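Local coordinates for protein NADH oxidase (PDB 6RVB) that reduces coenzyme A disulfide at the expense of NADH, using a bound FAD cofactor, at residues T260-T265 with V282-H287; F357-D362 with P372-L377. One frame throughout, in Å; residues are numbered along the deposited sequence.

Contact 1: T260-T265 with V282-H287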
ATOM      1  N   THR A 260     -29.722  -5.118  10.837  1.00 47.87           N
ATOM      2  CA  THR A 260     -28.801  -6.194  10.630  1.00 37.20           C
ATOM      3  C   THR A 260     -28.806  -7.163  11.743  1.00 42.62           C
ATOM      4  O   THR A 260     -28.194  -8.223  11.659  1.00 51.08           O
ATOM      5  CB  THR A 260     -27.365  -5.695  10.711  1.00 44.31           C
ATOM      6  OG1 THR A 260     -26.990  -5.410  12.079  1.00 47.87           O
ATOM      7  CG2 THR A 260     -27.205  -4.448   9.896  1.00 47.25           C
ATOM      8  N   GLY A 261     -29.351  -6.784  12.873  1.00 46.33           N
ATOM      9  CA  GLY A 261     -29.328  -7.676  13.999  1.00 37.99           C
ATOM     10  C   GLY A 261     -28.373  -7.315  15.096  1.00 41.94           C
ATOM     11  O   GLY A 261     -28.489  -7.823  16.255  1.00 43.98           O
ATOM     12  N   ALA A 262     -27.433  -6.462  14.731  1.00 38.69           N
ATOM     13  CA  ALA A 262     -26.482  -5.946  15.658  1.00 38.52           C
ATOM     14  C   ALA A 262     -27.118  -4.752  16.396  1.00 50.18           C
ATOM     15  O   ALA A 262     -28.170  -4.247  15.977  1.00 47.43           O
ATOM     16  CB  ALA A 262     -25.318  -5.555  14.939  1.00 37.40           C
ATOM     17  N   ILE A 263     -26.523  -4.311  17.511  1.00 47.91           N
ATOM     18  CA  ILE A 263     -27.048  -3.157  18.256  1.00 39.14           C
ATOM     19  C   ILE A 263     -26.908  -1.935  17.397  1.00 40.94           C
ATOM     20  O   ILE A 263     -25.906  -1.772  16.760  1.00 42.01           O
ATOM     21  CB  ILE A 263     -26.275  -2.915  19.528  1.00 31.92           C
ATOM     22  CG1 ILE A 263     -26.593  -3.942  20.593  1.00 32.66           C
ATOM     23  CG2 ILE A 263     -26.564  -1.566  20.054  1.00 29.40           C
ATOM     24  CD1 ILE A 263     -25.666  -3.974  21.657  1.00 28.67           C
ATOM     25  N   ALA A 264     -27.936  -1.085  17.375  1.00 47.78           N
ATOM     26  CA  ALA A 264     -27.949   0.175  16.618  1.00 45.19           C
ATOM     27  C   ALA A 264     -27.174   1.266  17.324  1.00 45.56           C
ATOM     28  O   ALA A 264     -27.164   1.305  18.523  1.00 49.20           O
ATOM     29  CB  ALA A 264     -29.286   0.590  16.475  1.00 35.59           C
ATOM     30  N   THR A 265     -26.508   2.143  16.589  1.00 43.25           N
ATOM     31  CA  THR A 265     -25.700   3.212  17.219  1.00 47.67           C
ATOM     32  C   THR A 265     -25.681   4.489  16.392  1.00 46.66           C
ATOM     33  O   THR A 265     -25.923   4.435  15.205  1.00 49.66           O
ATOM     34  CB  THR A 265     -24.179   2.802  17.518  1.00 51.47           C
ATOM     35  OG1 THR A 265     -23.376   2.805  16.328  1.00 48.11           O
ATOM     36  CG2 THR A 265     -24.110   1.480  18.166  1.00 42.83           C
ATOM     37  N   VAL A 282     -20.672  -6.495  18.387  1.00 47.97           N
ATOM     38  CA  VAL A 282     -22.070  -6.547  18.694  1.00 38.92           C
ATOM     39  C   VAL A 282     -22.744  -5.321  18.087  1.00 44.27           C
ATOM     40  O   VAL A 282     -23.949  -5.178  18.179  1.00 40.89           O
ATOM     41  CB  VAL A 282     -22.212  -6.445  20.208  1.00 42.05           C
ATOM     42  CG1 VAL A 282     -21.690  -5.165  20.686  1.00 43.37           C
ATOM     43  CG2 VAL A 282     -23.585  -6.506  20.634  1.00 37.14           C
ATOM     44  N   ALA A 283     -21.991  -4.426  17.449  1.00 40.46           N
ATOM     45  CA  ALA A 283     -22.568  -3.140  17.010  1.00 41.19           C
ATOM     46  C   ALA A 283     -22.554  -2.848  15.516  1.00 36.89           C
ATOM     47  O   ALA A 283     -21.594  -3.151  14.839  1.00 48.82           O
ATOM     48  CB  ALA A 283     -21.908  -2.088  17.696  1.00 39.72           C
ATOM     49  N   GLU A 284     -23.617  -2.266  15.005  1.00 37.07           N
ATOM     50  CA  GLU A 284     -23.709  -1.904  13.598  1.00 38.77           C
ATOM     51  C   GLU A 284     -22.805  -0.705  13.351  1.00 43.96           C
ATOM     52  O   GLU A 284     -22.477   0.034  14.250  1.00 42.94           O
ATOM     53  CB  GLU A 284     -25.100  -1.432  13.220  1.00 37.19           C
ATOM     54  CG  GLU A 284     -26.210  -2.392  13.369  1.00 45.70           C
ATOM     55  CD  GLU A 284     -27.556  -1.817  12.907  1.00 61.55           C
ATOM     56  OE1 GLU A 284     -28.342  -2.624  12.329  1.00 52.75           O
ATOM     57  OE2 GLU A 284     -27.823  -0.570  13.130  1.00 62.71           O
ATOM     58  N   SER A 285     -22.408  -0.499  12.104  1.00 43.77           N
ATOM     59  CA  SER A 285     -21.636   0.672  11.696  1.00 35.03           C
ATOM     60  C   SER A 285     -22.256   1.222  10.414  1.00 41.31           C
ATOM     61  O   SER A 285     -22.936   0.493   9.665  1.00 41.33           O
ATOM     62  CB  SER A 285     -20.156   0.351  11.471  1.00 34.51           C
ATOM     63  OG  SER A 285     -19.530  -0.356  12.534  1.00 42.44           O
ATOM     64  N   PHE A 286     -22.043   2.510  10.161  1.00 37.42           N
ATOM     65  CA  PHE A 286     -22.615   3.102   8.947  1.00 38.09           C
ATOM     66  C   PHE A 286     -21.810   2.844   7.737  1.00 35.09           C
ATOM     67  O   PHE A 286     -20.668   3.193   7.695  1.00 37.23           O
ATOM     68  CB  PHE A 286     -22.736   4.575   9.113  1.00 36.27           C
ATOM     69  CG  PHE A 286     -23.309   5.299   7.934  1.00 37.74           C
ATOM     70  CD1 PHE A 286     -24.661   5.263   7.650  1.00 45.28           C
ATOM     71  CD2 PHE A 286     -22.524   6.133   7.181  1.00 36.04           C
ATOM     72  CE1 PHE A 286     -25.199   5.989   6.595  1.00 38.70           C
ATOM     73  CE2 PHE A 286     -23.076   6.864   6.162  1.00 34.29           C
ATOM     74  CZ  PHE A 286     -24.421   6.774   5.880  1.00 33.22           C
ATOM     75  N   HIS A 287     -22.395   2.220   6.741  1.00 37.92           N
ATOM     76  CA  HIS A 287     -21.609   1.952   5.545  1.00 40.62           C
ATOM     77  C   HIS A 287     -21.639   3.087   4.609  1.00 36.61           C
ATOM     78  O   HIS A 287     -22.676   3.493   4.155  1.00 38.51           O
ATOM     79  CB  HIS A 287     -22.138   0.760   4.823  1.00 40.49           C
ATOM     80  CG  HIS A 287     -21.194   0.184   3.825  1.00 44.30           C
ATOM     81  ND1 HIS A 287     -20.680  -1.089   3.942  1.00 41.40           N
ATOM     82  CD2 HIS A 287     -20.741   0.672   2.658  1.00 41.65           C
ATOM     83  CE1 HIS A 287     -19.910  -1.342   2.904  1.00 41.01           C
ATOM     84  NE2 HIS A 287     -19.919  -0.278   2.124  1.00 47.63           N
TER
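Glu-284 reaches across to Thr-260, and a single oxygen, OE1, accepts twice there: the backbone N of Thr-260 stands 3.2 Å from OE1, and the hydroxyl OG1 of Thr-260 donates to the anti lone pair of OE1 at 3.1 Å. The extended chain beyond CG gives the glutamate its reach. Threonine suits the turn because OG1, lying between its own backbone N and carbonyl carbon (chi1 74°), also accepts from Ala-262 N at 2.9 Å and closes an ST turn. Gly-261 sits within that turn at a positive phi of 107°, where a CB would jam against the carbonyl of Thr-260. An alanine at Glu-284 would probably leave the N and OG1 of Thr-260 without their shared acceptor and open a gap beside Ala-262 CB.

The close packing lies around the single bridge of Ile-263 with Ala-283. Ile-263 N donates to Val-282 O (2.8 Å), Glu-284 N returns to Ile-263 O (2.9 Å), and Ile-263 CD1 meets Val-282 CG2, all buried. The partly exposed end at Thr-265 is looser: its CG2 comes no nearer to Ala-283 CB than 4.2 Å.

Val-282 leans on Thr-113, its side chain about 5 Å from the FAD; Ala-262 touches Trp-295, Ala-283 packs on His-305 of helix 299-313, and strand 285-287 pairs with strand 292-294.

Contact 2: F357-D362 with P372-L377. With COA (coenzyme A), chain J.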
ATOM      1  N   PHE A 357     -10.947  -6.641 -14.171  1.00 40.04           N
ATOM      2  CA  PHE A 357     -10.085  -7.494 -13.298  1.00 39.96           C
ATOM      3  C   PHE A 357      -8.797  -7.815 -14.033  1.00 42.36           C
ATOM      4  O   PHE A 357      -8.833  -8.535 -15.032  1.00 42.59           O
ATOM      5  CB  PHE A 357     -10.811  -8.804 -12.968  1.00 33.35           C
ATOM      6  CG  PHE A 357     -10.075  -9.714 -12.062  1.00 36.86           C
ATOM      7  CD1 PHE A 357      -9.190 -10.639 -12.556  1.00 40.96           C
ATOM      8  CD2 PHE A 357     -10.264  -9.657 -10.670  1.00 48.48           C
ATOM      9  CE1 PHE A 357      -8.435 -11.497 -11.691  1.00 41.56           C
ATOM     10  CE2 PHE A 357      -9.512 -10.521  -9.772  1.00 44.81           C
ATOM     11  CZ  PHE A 357      -8.599 -11.422 -10.304  1.00 37.95           C
ATOM     12  N   ILE A 358      -7.685  -7.245 -13.577  1.00 36.29           N
ATOM     13  CA  ILE A 358      -6.484  -7.284 -14.350  1.00 37.35           C
ATOM     14  C   ILE A 358      -5.444  -7.996 -13.548  1.00 40.70           C
ATOM     15  O   ILE A 358      -5.626  -8.080 -12.368  1.00 38.87           O
ATOM     16  CB  ILE A 358      -5.976  -5.947 -14.889  1.00 32.45           C
ATOM     17  CG1 ILE A 358      -5.550  -5.048 -13.784  1.00 36.39           C
ATOM     18  CG2 ILE A 358      -6.982  -5.342 -15.627  1.00 38.93           C
ATOM     19  CD1 ILE A 358      -4.222  -5.290 -13.334  1.00 38.87           C
ATOM     20  N   GLN A 359      -4.440  -8.592 -14.232  1.00 42.85           N
ATOM     21  CA  GLN A 359      -3.352  -9.216 -13.535  1.00 41.04           C
ATOM     22  C   GLN A 359      -2.071  -8.576 -14.015  1.00 45.37           C
ATOM     23  O   GLN A 359      -1.877  -8.535 -15.230  1.00 41.79           O
ATOM     24  CB  GLN A 359      -3.301 -10.677 -13.808  1.00 32.56           C
ATOM     25  CG  GLN A 359      -1.901 -11.143 -13.848  1.00 43.13           C
ATOM     26  CD  GLN A 359      -1.741 -12.625 -13.864  1.00 47.57           C
ATOM     27  OE1 GLN A 359      -2.675 -13.402 -14.080  1.00 50.29           O
ATOM     28  NE2 GLN A 359      -0.534 -13.032 -13.618  1.00 49.23           N
ATOM     29  N   SER A 360      -1.263  -8.059 -13.061  1.00 37.33           N
ATOM     30  CA  SER A 360      -0.086  -7.283 -13.316  1.00 35.75           C
ATOM     31  C   SER A 360       0.984  -7.849 -12.396  1.00 45.11           C
ATOM     32  O   SER A 360       0.827  -8.933 -11.869  1.00 42.73           O
ATOM     33  CB  SER A 360      -0.285  -5.845 -13.004  1.00 37.77           C
ATOM     34  OG  SER A 360       0.784  -5.103 -13.575  1.00 46.87           O
ATOM     35  N   ARG A 361       2.105  -7.155 -12.259  1.00 43.27           N
ATOM     36  CA  ARG A 361       3.169  -7.640 -11.435  1.00 41.35           C
ATOM     37  C   ARG A 361       3.277  -6.719 -10.196  1.00 51.60           C
ATOM     38  O   ARG A 361       2.590  -5.721 -10.093  1.00 50.57           O
ATOM     39  CB  ARG A 361       4.476  -7.723 -12.214  1.00 38.81           C
ATOM     40  CG  ARG A 361       4.408  -7.629 -13.770  1.00 63.19           C
ATOM     41  CD  ARG A 361       5.656  -8.266 -14.572  1.00 81.98           C
ATOM     42  NE  ARG A 361       5.737  -9.763 -14.493  1.00 99.78           N
ATOM     43  CZ  ARG A 361       6.315 -10.508 -13.509  1.00 91.04           C
ATOM     44  NH1 ARG A 361       6.924  -9.964 -12.468  1.00 68.28           N
ATOM     45  NH2 ARG A 361       6.291 -11.839 -13.548  1.00 92.37           N
ATOM     46  N   ASP A 362       4.129  -7.078  -9.253  1.00 47.96           N
ATOM     47  CA  ASP A 362       4.333  -6.348  -8.045  1.00 39.77           C
ATOM     48  C   ASP A 362       5.696  -5.734  -8.075  1.00 47.21           C
ATOM     49  O   ASP A 362       6.417  -5.826  -7.134  1.00 59.20           O
ATOM     50  CB  ASP A 362       4.318  -7.300  -6.870  1.00 43.35           C
ATOM     51  CG  ASP A 362       3.917  -6.565  -5.547  1.00 75.07           C
ATOM     52  OD1 ASP A 362       4.212  -5.308  -5.396  1.00 63.15           O
ATOM     53  OD2 ASP A 362       3.313  -7.244  -4.646  1.00 81.88           O
ATOM     54  N   PRO A 372       3.105 -11.795  -8.913  1.00 47.01           N
ATOM     55  CA  PRO A 372       1.911 -11.313  -9.586  1.00 43.89           C
ATOM     56  C   PRO A 372       1.093 -10.552  -8.595  1.00 42.28           C
ATOM     57  O   PRO A 372       1.245 -10.685  -7.417  1.00 47.85           O
ATOM     58  CB  PRO A 372       1.235 -12.600  -9.977  1.00 38.13           C
ATOM     59  CG  PRO A 372       1.499 -13.442  -8.845  1.00 46.57           C
ATOM     60  CD  PRO A 372       2.856 -13.091  -8.292  1.00 50.30           C
ATOM     61  N   LEU A 373       0.262  -9.686  -9.111  1.00 45.19           N
ATOM     62  CA  LEU A 373      -0.593  -8.784  -8.330  1.00 44.25           C
ATOM     63  C   LEU A 373      -1.810  -8.535  -9.210  1.00 44.03           C
ATOM     64  O   LEU A 373      -1.648  -8.141 -10.410  1.00 44.34           O
ATOM     65  CB  LEU A 373       0.118  -7.470  -8.066  1.00 42.08           C
ATOM     66  CG  LEU A 373      -0.640  -6.650  -7.046  1.00 42.51           C
ATOM     67  CD1 LEU A 373       0.371  -5.973  -6.242  1.00 36.43           C
ATOM     68  CD2 LEU A 373      -1.536  -5.584  -7.703  1.00 38.35           C
ATOM     69  N   TRP A 374      -3.002  -8.816  -8.673  1.00 36.41           N
ATOM     70  CA  TRP A 374      -4.231  -8.741  -9.454  1.00 34.53           C
ATOM     71  C   TRP A 374      -5.020  -7.635  -8.820  1.00 39.23           C
ATOM     72  O   TRP A 374      -4.970  -7.517  -7.586  1.00 41.59           O
ATOM     73  CB  TRP A 374      -5.059  -9.968  -9.283  1.00 38.00           C
ATOM     74  CG  TRP A 374      -4.536 -11.258  -9.892  1.00 44.39           C
ATOM     75  CD1 TRP A 374      -4.906 -11.817 -11.092  1.00 43.11           C
ATOM     76  CD2 TRP A 374      -3.605 -12.174  -9.304  1.00 41.72           C
ATOM     77  NE1 TRP A 374      -4.201 -12.978 -11.302  1.00 44.25           N
ATOM     78  CE2 TRP A 374      -3.410 -13.219 -10.217  1.00 38.13           C
ATOM     79  CE3 TRP A 374      -2.857 -12.174  -8.122  1.00 45.68           C
ATOM     80  CZ2 TRP A 374      -2.563 -14.251  -9.961  1.00 30.93           C
ATOM     81  CZ3 TRP A 374      -2.015 -13.208  -7.883  1.00 41.74           C
ATOM     82  CH2 TRP A 374      -1.868 -14.223  -8.798  1.00 33.07           C
ATOM     83  N   VAL A 375      -5.697  -6.780  -9.603  1.00 36.15           N
ATOM     84  CA  VAL A 375      -6.546  -5.799  -8.974  1.00 34.81           C
ATOM     85  C   VAL A 375      -7.871  -5.853  -9.677  1.00 40.22           C
ATOM     86  O   VAL A 375      -7.891  -6.151 -10.869  1.00 38.24           O
ATOM     87  CB  VAL A 375      -5.936  -4.409  -8.889  1.00 37.47           C
ATOM     88  CG1 VAL A 375      -4.615  -4.312  -9.628  1.00 37.07           C
ATOM     89  CG2 VAL A 375      -6.899  -3.400  -9.372  1.00 36.07           C
ATOM     90  N   GLU A 376      -8.962  -5.707  -8.896  1.00 36.44           N
ATOM     91  CA  GLU A 376     -10.345  -5.638  -9.386  1.00 41.87           C
ATOM     92  C   GLU A 376     -10.970  -4.306  -9.109  1.00 41.23           C
ATOM     93  O   GLU A 376     -10.809  -3.833  -8.024  1.00 46.26           O
ATOM     94  CB  GLU A 376     -11.271  -6.641  -8.702  1.00 35.60           C
ATOM     95  CG  GLU A 376     -12.695  -6.593  -9.319  1.00 33.61           C
ATOM     96  CD  GLU A 376     -13.607  -7.586  -8.651  1.00 44.75           C
ATOM     97  OE1 GLU A 376     -13.123  -8.362  -7.810  1.00 36.65           O
ATOM     98  OE2 GLU A 376     -14.818  -7.589  -8.968  1.00 42.26           O
ATOM     99  N   LEU A 377     -11.742  -3.733 -10.032  1.00 39.74           N
ATOM    100  CA  LEU A 377     -12.427  -2.485  -9.762  1.00 34.40           C
ATOM    101  C   LEU A 377     -13.885  -2.724 -10.032  1.00 39.30           C
ATOM    102  O   LEU A 377     -14.238  -3.228 -11.062  1.00 44.15           O
ATOM    103  CB  LEU A 377     -11.882  -1.474 -10.752  1.00 30.26           C
ATOM    104  CG  LEU A 377     -11.044  -0.339 -10.302  1.00 29.84           C
ATOM    105  CD1 LEU A 377     -10.330  -0.646  -8.971  1.00 29.65           C
ATOM    106  CD2 LEU A 377     -10.170   0.060 -11.451  1.00 20.94           C
TER
HETATM  107  N1A COA J 503      -3.523  -6.678 -17.723  1.00 55.38           N
HETATM  108  C2A COA J 503      -4.426  -6.090 -18.583  1.00 55.93           C
HETATM  109  N3A COA J 503      -4.140  -4.997 -19.385  1.00 56.20           N
HETATM  110  C4A COA J 503      -2.887  -4.395 -19.389  1.00 60.28           C
HETATM  111  C5A COA J 503      -1.851  -4.962 -18.467  1.00 64.36           C
HETATM  112  C6A COA J 503      -2.216  -6.150 -17.634  1.00 61.67           C
HETATM  113  N6A COA J 503      -1.198  -6.595 -16.817  1.00 58.68           N
HETATM  114  N7A COA J 503      -0.726  -4.203 -18.594  1.00 68.63           N
HETATM  115  C8A COA J 503      -0.996  -3.241 -19.519  1.00 64.80           C
HETATM  116  N9A COA J 503      -2.266  -3.348 -19.986  1.00 63.47           N
HETATM  117  C1B COA J 503      -2.828  -2.414 -20.994  1.00 72.77           C
HETATM  118  C2B COA J 503      -2.812  -0.939 -20.560  1.00 73.60           C
HETATM  119  O2B COA J 503      -3.999  -0.638 -19.795  1.00 68.32           O
HETATM  120  C3B COA J 503      -2.808  -0.147 -21.865  1.00 72.90           C
HETATM  121  O3B COA J 503      -4.173   0.187 -22.223  1.00 77.05           O
HETATM  122  P3B COA J 503      -4.707   0.915 -23.571  1.00 65.87           P
HETATM  123  O7A COA J 503      -5.973   1.536 -23.012  1.00 65.71           O
HETATM  124  O8A COA J 503      -3.626   1.827 -24.047  1.00 59.60           O
HETATM  125  O9A COA J 503      -4.879  -0.187 -24.603  1.00 76.38           O
HETATM  126  C4B COA J 503      -2.213  -1.120 -22.861  1.00 70.87           C
HETATM  127  O4B COA J 503      -2.082  -2.393 -22.218  1.00 80.10           O
HETATM  128  C5B COA J 503      -0.831  -0.735 -23.283  1.00 74.94           C
HETATM  129  O5B COA J 503       0.120  -1.177 -22.308  1.00 80.35           O
HETATM  130  P1A COA J 503       1.572  -1.605 -22.861  1.00 76.46           P
HETATM  131  O1A COA J 503       2.221  -2.090 -21.612  1.00 73.45           O
HETATM  132  O2A COA J 503       1.484  -2.506 -24.073  1.00 77.53           O
HETATM  133  O3A COA J 503       2.185  -0.131 -23.154  1.00 73.97           O
HETATM  134  P2A COA J 503       2.575   0.706 -24.498  1.00 69.87           P
HETATM  135  O4A COA J 503       2.007   2.156 -24.484  1.00 61.38           O
HETATM  136  O5A COA J 503       2.415  -0.248 -25.670  1.00 71.51           O
HETATM  137  O6A COA J 503       4.144   0.714 -24.159  1.00 71.45           O
HETATM  138  CBP COA J 503       6.383   1.368 -23.863  1.00 66.65           C
HETATM  139  CCP COA J 503       5.004   1.807 -24.303  1.00 68.81           C
HETATM  140  CDP COA J 503       6.443  -0.098 -23.415  1.00 54.81           C
HETATM  141  CEP COA J 503       7.236   1.555 -25.104  1.00 55.62           C
HETATM  142  CAP COA J 503       6.770   2.352 -22.731  1.00 71.46           C
HETATM  143  OAP COA J 503       5.930   2.241 -21.577  1.00 60.89           O
HETATM  144  C9P COA J 503       8.214   2.247 -22.332  1.00 73.75           C
HETATM  145  O9P COA J 503       9.116   2.646 -23.091  1.00 66.48           O
HETATM  146  N8P COA J 503       8.479   1.710 -21.139  1.00 78.26           N
HETATM  147  C7P COA J 503       9.872   1.325 -20.932  1.00 72.84           C
HETATM  148  C6P COA J 503      10.689   2.516 -20.433  1.00 64.50           C
HETATM  149  C5P COA J 503      10.012   2.901 -19.132  1.00 70.79           C
HETATM  150  O5P COA J 503       9.031   3.640 -19.098  1.00 75.44           O
HETATM  151  N4P COA J 503      10.507   2.423 -18.013  1.00 80.76           N
HETATM  152  C3P COA J 503      10.332   3.308 -16.888  1.00 82.87           C
HETATM  153  C2P COA J 503      11.069   4.615 -17.130  1.00 70.35           C
HETATM  154  S1P COA J 503      12.524   4.563 -16.060  1.00103.00           S
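Ile-358 faces Val-375, and Ser-360 faces Leu-373, as hydrogen-bonded pairs of an antiparallel ladder, the N-to-C directions of its short strands 150° apart and their axes approaching to 4.3 Å. Each pair exchanges two bonds; Ser-360 N to Leu-373 O is 2.7 Å. Pro-372 stands opposite Arg-361 in a non-hydrogen-bonded pair, where the missing N-H costs this pairing nothing. Gln-359 O accepts from N6A of coenzyme A at 2.6 Å.

One face carries Phe-357, Gln-359, Trp-374 and Glu-376. The Phe-357 ring and the five-membered ring of Trp-374 are tilted by 30° and slid apart, so they touch mainly through Phe-357 CE1 and Trp-374 CD1. Gln-359 runs alongside the indole: its CG makes an off-centre CH-pi contact, and Trp-374 NE1 gives a weak bond to Gln-359 OE1 (3.2 Å). On the other face, Ile-358 CD1 and Val-375 CG1 lie 3.9 Å apart, branched residues filling a buried layer.

Leu-195 of helix 190-202 covers Phe-357 and Trp-374, while helix 434-438 packs on Ile-358, Leu-373 and Val-375. In this beta hairpin of the dimerisation domain, strand 386-393 flanks strand 372-380, and edge strand 353-361 lines the coenzyme A pocket through Ile-358, Gln-359 and Ser-360.

In the fold
Contact 1 comes first along the chain: its loop of 16 residues includes strand 276-278, an edge strand of the parallel sheet that has strand 4-8 at its middle, and ties the loop after helix 248-252 to the segment 282-287, whose Val-282 lies near the FAD. The chain then passes through helix 299-313 into the family's dimerisation region, where contact 2 closes a hairpin of nine intervening residues. The two are in series, neither enclosing nor crossing the other, with centres about 33 Å apart and nearest atoms about 14 Å. Helix 299-313, which borders contact 1, supplies Asn-303 and Arg-307; in the second subunit these bind the coenzyme A whose adenine lies against contact 2.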